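Local coordinates for protein poly-beta-1,6-N-acetyl-D-glucosamine N-deacetylase (Aggregatibacter actinomycetemcomitans, PDB 4U10) that probably removes N-acetyl groups from poly-beta-1,6-N-acetyl-D-glucosamine by hydrolysing carbon-nitrogen bonds, this chain being the zinc-binding polysaccharide deacetylase part of a longer protein, at residues P94-P99 / E140-T145. Sequence-based numbering, arbitrary orientation.
Sequences PAVFAP and EIASHT. With ZN (zinc ion), chain C.
Two neighbouring parallel strands of the polysaccharide deacetylase fold, paired at Val96 with Glu140 and Phe97 with Ile141, run into the zinc site at their C-terminal ends. Phe97 turns both its N and its O to the neighbouring segment: N donates to Glu140 O at 2.8 Å, almost in line with that carbonyl, and O accepts from Ala142 N at 2.8 Å. Glu140 N in turn reaches Ala95 O, while strand 68-75 holds the opposite edge of strand 95-99. Side chains segregate by face. On one, Val96 CG1, anti to its backbone N (chi1 174°), lies against Ala142 CB at 3.8 Å, while the carboxylate of Glu140 leads away to a salt bridge with Arg204. On the other, Phe97 and Ile141 run side by side, CD1 of the isoleucine meeting the phenylalanine ring at its edge, 4.1 Å from CD2. Pro99 CD sits over a face of that ring, offset toward the rim, and touches Ile141 CG2 where the two side chains cross at about a right angle. Past the last bridge, residues 142-145 leave regular strand but stay beside Ala98 and Pro99, and water 1 links the segments, donating to Pro99 O and Thr145 O and accepting from His144 N. His144 CB packs on Ala98 O at 3.3 Å, and its ring carries NE2 to the zinc ion at 2.1 Å. Asp75, His149 and water 2 are the other ligands. With ND1 hydrogen-bonded to Val207 O, the imidazole is held at both nitrogens, which restricts its rotation and probably makes NE2 a stronger donor to the metal.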
loop_
_atom_site.group_PDB
_atom_site.type_symbol
_atom_site.label_atom_id
_atom_site.label_comp_id
_atom_site.label_asym_id
_atom_site.label_seq_id
_atom_site.Cartn_x
_atom_site.Cartn_y
_atom_site.Cartn_z
ATOM N N PRO A 94 7.390 13.207 0.656
ATOM C CA PRO A 94 6.207 12.656 0.024
ATOM C C PRO A 94 6.124 11.140 0.241
ATOM O O PRO A 94 7.120 10.479 0.648
ATOM C CB PRO A 94 6.426 12.938 -1.448
ATOM C CG PRO A 94 7.886 13.021 -1.617
ATOM C CD PRO A 94 8.446 13.509 -0.316
ATOM N N ALA A 95 4.977 10.600 -0.104
ATOM C CA ALA A 95 4.678 9.187 0.108
ATOM C C ALA A 95 3.497 8.755 -0.794
ATOM O O ALA A 95 2.769 9.579 -1.315
ATOM C CB ALA A 95 4.319 8.992 1.556
ATOM N N VAL A 96 3.375 7.442 -0.948
ATOM C CA VAL A 96 2.281 6.755 -1.553
ATOM C C VAL A 96 1.425 6.150 -0.432
ATOM O O VAL A 96 1.957 5.549 0.491
ATOM C CB VAL A 96 2.796 5.640 -2.474
ATOM C CG1 VAL A 96 1.628 4.819 -2.983
ATOM C CG2 VAL A 96 3.565 6.232 -3.633
ATOM N N PHE A 97 0.122 6.327 -0.511
ATOM C CA PHE A 97 -0.817 5.798 0.487
ATOM C C PHE A 97 -1.805 4.899 -0.291
ATOM O O PHE A 97 -2.358 5.333 -1.317
ATOM C CB PHE A 97 -1.556 6.968 1.112
ATOM C CG PHE A 97 -2.619 6.606 2.132
ATOM C CD1 PHE A 97 -2.378 5.695 3.136
ATOM C CD2 PHE A 97 -3.856 7.280 2.137
ATOM C CE1 PHE A 97 -3.369 5.437 4.086
ATOM C CE2 PHE A 97 -4.815 7.048 3.141
ATOM C CZ PHE A 97 -4.572 6.098 4.067
ATOM N N ALA A 98 -2.036 3.677 0.207
ATOM C CA ALA A 98 -2.902 2.717 -0.430
ATOM C C ALA A 98 -4.047 2.214 0.474
ATOM O O ALA A 98 -4.006 1.120 1.096
ATOM C CB ALA A 98 -2.082 1.582 -0.986
ATOM N N PRO A 99 -5.108 3.039 0.542
ATOM C CA PRO A 99 -6.250 2.603 1.325
ATOM C C PRO A 99 -7.142 1.569 0.605
ATOM O O PRO A 99 -7.358 1.635 -0.599
ATOM C CB PRO A 99 -6.983 3.935 1.570
ATOM C CG PRO A 99 -6.800 4.641 0.205
ATOM C CD PRO A 99 -5.344 4.326 -0.125
ATOM N N GLU A 140 0.487 10.555 -2.791
ATOM C CA GLU A 140 -0.097 9.935 -3.961
ATOM C C GLU A 140 -1.057 8.819 -3.473
ATOM O O GLU A 140 -0.658 7.997 -2.625
ATOM C CB GLU A 140 1.036 9.297 -4.762
ATOM C CG GLU A 140 0.640 8.325 -5.885
ATOM C CD GLU A 140 0.648 8.978 -7.239
ATOM O OE1 GLU A 140 1.345 9.975 -7.389
ATOM O OE2 GLU A 140 -0.027 8.505 -8.132
ATOM N N ILE A 141 -2.309 8.844 -3.949
ATOM C CA ILE A 141 -3.296 7.770 -3.676
ATOM C C ILE A 141 -3.227 6.575 -4.644
ATOM O O ILE A 141 -3.475 6.694 -5.805
ATOM C CB ILE A 141 -4.724 8.305 -3.596
ATOM C CG1 ILE A 141 -4.755 9.571 -2.776
ATOM C CG2 ILE A 141 -5.618 7.270 -2.910
ATOM C CD1 ILE A 141 -4.109 9.447 -1.380
ATOM N N ALA A 142 -2.841 5.420 -4.123
ATOM C CA ALA A 142 -2.840 4.184 -4.875
ATOM C C ALA A 142 -3.976 3.296 -4.450
ATOM O O ALA A 142 -4.528 3.436 -3.360
ATOM C CB ALA A 142 -1.554 3.471 -4.652
ATOM N N SER A 143 -4.286 2.323 -5.284
ATOM C CA SER A 143 -5.247 1.298 -4.903
ATOM C C SER A 143 -4.597 0.218 -4.086
ATOM O O SER A 143 -3.380 -0.102 -4.269
ATOM C CB SER A 143 -5.824 0.668 -6.165
ATOM O OG SER A 143 -6.754 -0.332 -5.884
ATOM N N HIS A 144 -5.443 -0.432 -3.255
ATOM C CA HIS A 144 -5.092 -1.619 -2.480
ATOM C C HIS A 144 -6.307 -2.553 -2.530
ATOM O O HIS A 144 -6.570 -3.308 -1.582
ATOM C CB HIS A 144 -4.823 -1.202 -1.044
ATOM C CG HIS A 144 -3.978 -2.140 -0.226
ATOM N ND1 HIS A 144 -2.880 -2.823 -0.711
ATOM C CD2 HIS A 144 -3.967 -2.329 1.112
ATOM C CE1 HIS A 144 -2.288 -3.454 0.276
ATOM N NE2 HIS A 144 -2.919 -3.150 1.398
ATOM N N THR A 145 -6.936 -2.588 -3.708
ATOM C CA THR A 145 -8.165 -3.315 -4.076
ATOM C C THR A 145 -9.349 -2.604 -3.470
ATOM O O THR A 145 -9.158 -1.717 -2.683
ATOM C CB THR A 145 -8.183 -4.838 -3.706
ATOM O OG1 THR A 145 -8.390 -4.957 -2.305
ATOM C CG2 THR A 145 -6.828 -5.474 -4.054
HETATM ZN ZN ZN C . -2.760 -4.151 3.234
HETATM O O HOH W 1 -8.128 0.788 -2.996
HETATM O O HOH W 2 -1.109 -5.006 2.971
#